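Local structure of geranylgeranyl pyrophosphate synthetase (Pyrococcus horikoshii, 1WY0) at residues A72-L77 with F122-R127; E76-Y81 with L116-A121. The protein probably catalyses the stepwise condensation of isopentenyl diphosphate with allylic diphosphates to make geranylgeranyl diphosphate, a precursor of archaeal membrane lipids. All blocks are in the same frame, centred on the assembly; numbering follows the deposited sequence.

Interaction 1: residues A72-L77 with F122-R127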
# COMPACT_ATOMS: atom_id res chain seq x y z
N ALA A 72 -12.80 -7.13 10.66
CA ALA A 72 -11.80 -7.25 11.71
C ALA A 72 -10.53 -7.78 11.05
O ALA A 72 -9.42 -7.40 11.41
CB ALA A 72 -12.26 -8.22 12.78
N VAL A 73 -10.70 -8.67 10.09
CA VAL A 73 -9.57 -9.23 9.37
C VAL A 73 -8.86 -8.12 8.61
O VAL A 73 -7.63 -8.07 8.57
CB VAL A 73 -10.03 -10.33 8.38
CG1 VAL A 73 -8.90 -10.70 7.43
CG2 VAL A 73 -10.48 -11.56 9.16
N ALA A 74 -9.64 -7.22 8.02
CA ALA A 74 -9.11 -6.09 7.27
C ALA A 74 -8.13 -5.32 8.14
O ALA A 74 -7.00 -5.03 7.75
CB ALA A 74 -10.25 -5.18 6.83
N ILE A 75 -8.59 -5.00 9.33
CA ILE A 75 -7.78 -4.26 10.27
C ILE A 75 -6.50 -5.00 10.67
O ILE A 75 -5.45 -4.37 10.81
CB ILE A 75 -8.61 -3.89 11.52
CG1 ILE A 75 -9.64 -2.83 11.12
CG2 ILE A 75 -7.70 -3.39 12.64
CD1 ILE A 75 -10.31 -2.12 12.29
N GLU A 76 -6.56 -6.32 10.83
CA GLU A 76 -5.35 -7.05 11.20
C GLU A 76 -4.39 -7.10 10.02
O GLU A 76 -3.18 -7.15 10.20
CB GLU A 76 -5.67 -8.47 11.67
CG GLU A 76 -4.44 -9.28 12.14
CD GLU A 76 -3.72 -8.69 13.35
OE1 GLU A 76 -4.14 -7.63 13.86
OE2 GLU A 76 -2.71 -9.29 13.80
N LEU A 77 -4.94 -7.12 8.82
CA LEU A 77 -4.11 -7.14 7.62
C LEU A 77 -3.42 -5.78 7.48
O LEU A 77 -2.25 -5.70 7.12
CB LEU A 77 -4.97 -7.44 6.38
CG LEU A 77 -5.44 -8.90 6.32
CD1 LEU A 77 -6.31 -9.14 5.08
CD2 LEU A 77 -4.20 -9.80 6.30
N PHE A 122 -8.52 -4.57 1.99
CA PHE A 122 -9.71 -4.07 1.32
C PHE A 122 -10.45 -5.20 0.60
O PHE A 122 -11.65 -5.15 0.38
CB PHE A 122 -9.28 -3.01 0.30
CG PHE A 122 -8.93 -1.74 1.02
CD1 PHE A 122 -9.94 -0.88 1.42
CD2 PHE A 122 -7.60 -1.42 1.26
CE1 PHE A 122 -9.63 0.30 2.08
CE2 PHE A 122 -7.29 -0.24 1.92
CZ PHE A 122 -8.30 0.63 2.33
N GLU A 123 -9.76 -6.28 0.25
CA GLU A 123 -10.53 -7.36 -0.31
C GLU A 123 -11.33 -8.00 0.79
O GLU A 123 -12.45 -8.46 0.59
CB GLU A 123 -9.59 -8.38 -0.91
CG GLU A 123 -10.35 -9.38 -1.77
CD GLU A 123 -9.53 -10.65 -1.93
OE1 GLU A 123 -8.33 -10.55 -2.11
OE2 GLU A 123 -10.11 -11.73 -1.90
N ALA A 124 -10.81 -7.94 2.01
CA ALA A 124 -11.53 -8.42 3.19
C ALA A 124 -12.73 -7.52 3.47
O ALA A 124 -13.80 -7.99 3.84
CB ALA A 124 -10.61 -8.45 4.41
N VAL A 125 -12.54 -6.21 3.31
CA VAL A 125 -13.61 -5.26 3.53
C VAL A 125 -14.76 -5.52 2.56
O VAL A 125 -15.92 -5.44 2.93
CB VAL A 125 -13.13 -3.81 3.33
CG1 VAL A 125 -14.31 -2.85 3.36
CG2 VAL A 125 -12.14 -3.44 4.41
N ALA A 126 -14.41 -5.82 1.31
CA ALA A 126 -15.41 -6.09 0.29
C ALA A 126 -16.23 -7.34 0.61
O ALA A 126 -17.45 -7.34 0.46
CB ALA A 126 -14.74 -6.21 -1.07
N ARG A 127 -15.56 -8.41 1.04
CA ARG A 127 -16.25 -9.67 1.38
C ARG A 127 -17.20 -9.57 2.57
O ARG A 127 -17.93 -10.52 2.85
CB ARG A 127 -15.24 -10.78 1.67
CG ARG A 127 -14.42 -11.23 0.48
CD ARG A 127 -13.65 -12.48 0.83
NE ARG A 127 -12.84 -12.97 -0.29
CZ ARG A 127 -12.14 -14.10 -0.26
NH1 ARG A 127 -12.15 -14.86 0.83
NH2 ARG A 127 -11.41 -14.46 -1.30
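Ala74 and Ala124 meet at the middle of a buried, wholly apolar contact between two antiparallel helices, 69-90 and 107-126, in the all-helical fold of the prenyltransferase, well out from the centre of the chain and beside the subunit interface, where Phe122 stacks on Phe122 of the second subunit. The short segments run at 176° to each other, and their axes come within 7.8 Å. Where Ala74 faces Ala124 the CA atoms are 5.3 Å apart, with only a methyl group on each side. Ala124 CB lies against the backbone of the first helix as much as against its side chain, reaching Ala74 N at 3.9 Å and Ala74 CB at 4.1 Å.

Around this alanine pair stand three branched side chains. Val125 has CG1 anti to its backbone N (chi1 172°), which places CG2 beside that N, and it is CG2 that presses on Ala74 CB at 3.5 Å, a snug fit. From the first helix, Val73 brings CG1 to Ala124 CB at 4.1 Å. One turn on, Leu77 adds a looser touch, its CD1 lying 4.4 Å from Ala124 CB. Ala124 thus receives Val73, Ala74 and Leu77 together.

Neighbouring helices close the flanks. Leu25 of helix 3-25 packs on Leu77 and Ala124, while Ile142 of helix 132-159 lies against Val125. Antiparallel neighbouring helices of this kind, flanked here by helices 3-25 and 132-159, belong to the all-alpha isoprenyl diphosphate synthase fold.

Interaction 2: residues E76-Y81 with L116-A121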
# COMPACT_ATOMS: atom_id res chain seq x y z
N GLU A 76 -6.56 -6.32 10.83
CA GLU A 76 -5.35 -7.05 11.20
C GLU A 76 -4.39 -7.10 10.02
O GLU A 76 -3.18 -7.15 10.20
CB GLU A 76 -5.67 -8.47 11.67
CG GLU A 76 -4.44 -9.28 12.14
CD GLU A 76 -3.72 -8.69 13.35
OE1 GLU A 76 -4.14 -7.63 13.86
OE2 GLU A 76 -2.71 -9.29 13.80
N LEU A 77 -4.94 -7.12 8.82
CA LEU A 77 -4.11 -7.14 7.62
C LEU A 77 -3.42 -5.78 7.48
O LEU A 77 -2.25 -5.70 7.12
CB LEU A 77 -4.97 -7.44 6.38
CG LEU A 77 -5.44 -8.90 6.32
CD1 LEU A 77 -6.31 -9.14 5.08
CD2 LEU A 77 -4.20 -9.80 6.30
N ILE A 78 -4.16 -4.72 7.79
CA ILE A 78 -3.59 -3.38 7.70
C ILE A 78 -2.48 -3.24 8.73
O ILE A 78 -1.42 -2.72 8.42
CB ILE A 78 -4.66 -2.30 7.94
CG1 ILE A 78 -5.49 -2.11 6.67
CG2 ILE A 78 -3.99 -0.98 8.34
CD1 ILE A 78 -6.51 -1.01 6.73
N HIS A 79 -2.73 -3.72 9.94
CA HIS A 79 -1.72 -3.65 10.99
C HIS A 79 -0.46 -4.39 10.55
O HIS A 79 0.66 -3.91 10.76
CB HIS A 79 -2.26 -4.29 12.29
CG HIS A 79 -1.20 -4.51 13.34
ND1 HIS A 79 -0.53 -3.48 13.96
CD2 HIS A 79 -0.71 -5.66 13.88
CE1 HIS A 79 0.33 -3.98 14.83
NE2 HIS A 79 0.25 -5.30 14.80
N ASN A 80 -0.63 -5.56 9.94
CA ASN A 80 0.51 -6.35 9.50
C ASN A 80 1.30 -5.68 8.38
O ASN A 80 2.53 -5.72 8.39
CB ASN A 80 0.07 -7.75 9.09
CG ASN A 80 0.05 -8.71 10.26
OD1 ASN A 80 1.10 -9.02 10.83
ND2 ASN A 80 -1.13 -9.18 10.63
N TYR A 81 0.61 -5.08 7.42
CA TYR A 81 1.32 -4.41 6.35
C TYR A 81 2.14 -3.23 6.90
O TYR A 81 3.22 -2.93 6.38
CB TYR A 81 0.33 -3.90 5.28
CG TYR A 81 0.31 -2.40 5.08
CD1 TYR A 81 -0.62 -1.60 5.73
CD2 TYR A 81 1.21 -1.79 4.20
CE1 TYR A 81 -0.67 -0.23 5.51
CE2 TYR A 81 1.17 -0.41 3.98
CZ TYR A 81 0.23 0.36 4.63
OH TYR A 81 0.15 1.71 4.36
N LEU A 116 0.71 -6.14 -0.81
CA LEU A 116 -0.26 -7.21 -0.97
C LEU A 116 -1.14 -7.28 0.27
O LEU A 116 -2.35 -7.44 0.18
CB LEU A 116 0.42 -8.56 -1.17
CG LEU A 116 -0.65 -9.66 -1.22
CD1 LEU A 116 -1.51 -9.45 -2.46
CD2 LEU A 116 -0.03 -11.03 -1.22
N LEU A 117 -0.52 -7.20 1.43
CA LEU A 117 -1.26 -7.22 2.68
C LEU A 117 -2.27 -6.08 2.74
O LEU A 117 -3.39 -6.28 3.19
CB LEU A 117 -0.29 -7.13 3.87
CG LEU A 117 0.37 -8.45 4.28
CD1 LEU A 117 1.48 -8.18 5.31
CD2 LEU A 117 -0.70 -9.39 4.85
N PHE A 118 -1.87 -4.89 2.30
CA PHE A 118 -2.76 -3.71 2.32
C PHE A 118 -3.94 -3.94 1.36
O PHE A 118 -5.10 -3.69 1.71
CB PHE A 118 -2.00 -2.44 1.90
CG PHE A 118 -2.71 -1.15 2.28
CD1 PHE A 118 -3.59 -1.12 3.34
CD2 PHE A 118 -2.49 0.03 1.58
CE1 PHE A 118 -4.24 0.05 3.71
CE2 PHE A 118 -3.15 1.22 1.95
CZ PHE A 118 -4.02 1.22 3.02
N SER A 119 -3.63 -4.39 0.16
CA SER A 119 -4.64 -4.70 -0.85
C SER A 119 -5.62 -5.76 -0.31
O SER A 119 -6.82 -5.68 -0.54
CB SER A 119 -3.94 -5.23 -2.10
OG SER A 119 -4.88 -5.58 -3.10
N LYS A 120 -5.10 -6.75 0.41
CA LYS A 120 -6.07 -7.76 0.83
C LYS A 120 -6.92 -7.29 2.02
O LYS A 120 -8.05 -7.72 2.22
CB LYS A 120 -5.30 -9.03 1.21
CG LYS A 120 -4.60 -9.66 0.01
CD LYS A 120 -5.33 -10.91 -0.49
CE LYS A 120 -4.70 -11.48 -1.76
NZ LYS A 120 -5.59 -12.49 -2.34
N ALA A 121 -6.49 -6.28 2.77
CA ALA A 121 -7.34 -5.70 3.80
C ALA A 121 -8.64 -5.20 3.15
O ALA A 121 -9.72 -5.36 3.71
CB ALA A 121 -6.62 -4.56 4.49
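Tyr81 and Phe118 form an offset stack where helix 69-90 runs toward the aspartate-rich Asp-Asp-Ile-Met-Asp sequence at its C-terminal end, the first such motif of the polyprenyl synthetases. The ring centroids are 4.4 Å apart, with planes only 11° from parallel, and the two side chains lie side by side, pointing the same way. Phe118 has CG anti to its backbone N (chi1 -163°), beside the carbonyl carbon, and there CG sits over the centre of the Tyr81 ring. Tyr81 CE1 lies over the Phe118 face toward its rim, 3.7 Å from Phe118 CD1. Phe118 CB joins in with a CH-pi contact to the same tyrosine face.

Ile78 approaches the Phe118 ring at its edge, in plane, with CG1 3.9 Å from Phe118 CE1. That same CG1 is tight against Ala121 CB, at 3.5 Å. Farther round the helix, Leu117 nestles between Tyr81 and Leu77: its CB meets Tyr81 CB at 3.6 Å, and its CD2 meets Leu77 CD2 at 3.8 Å, the two leucines crossing at about a right angle. Asn80 folds back on its own helix, ND2 donating to Glu76 O.

Tyr81 also binds a mercury ion together with Cys150 of helix 132-159. An alanine at Tyr81 would probably leave this face of Phe118 without its stacking partner and the mercury ion without one of its two protein ligands. Tyr81 is the fifth residue before the aspartate-rich sequence; in related enzymes that position lines the elongation pocket and influences product length, and Tyr81, one ring face backed by Phe118, probably has a similar place here.

Interactions 1 and 2 are successive layers of one antiparallel helix pair, 69-90 with 107-126, their centres 8 Å apart. Along the chain the order is 72-77, 76-81, 116-121, 122-127, so interaction 2 is nested inside interaction 1. Glu76 and Leu77 belong to both, and Ala74 CB packs on Ala121 O at 3.2 Å, so the two contacts touch directly. The character changes along the pair: alanine-lined in interaction 1, aromatic in interaction 2 on the approach to the aspartate-rich motif. Both also reach the second subunit, where Phe118 and Phe122 each meet their own counterparts, so the helix pair joins the probable product pocket to the dimer interface.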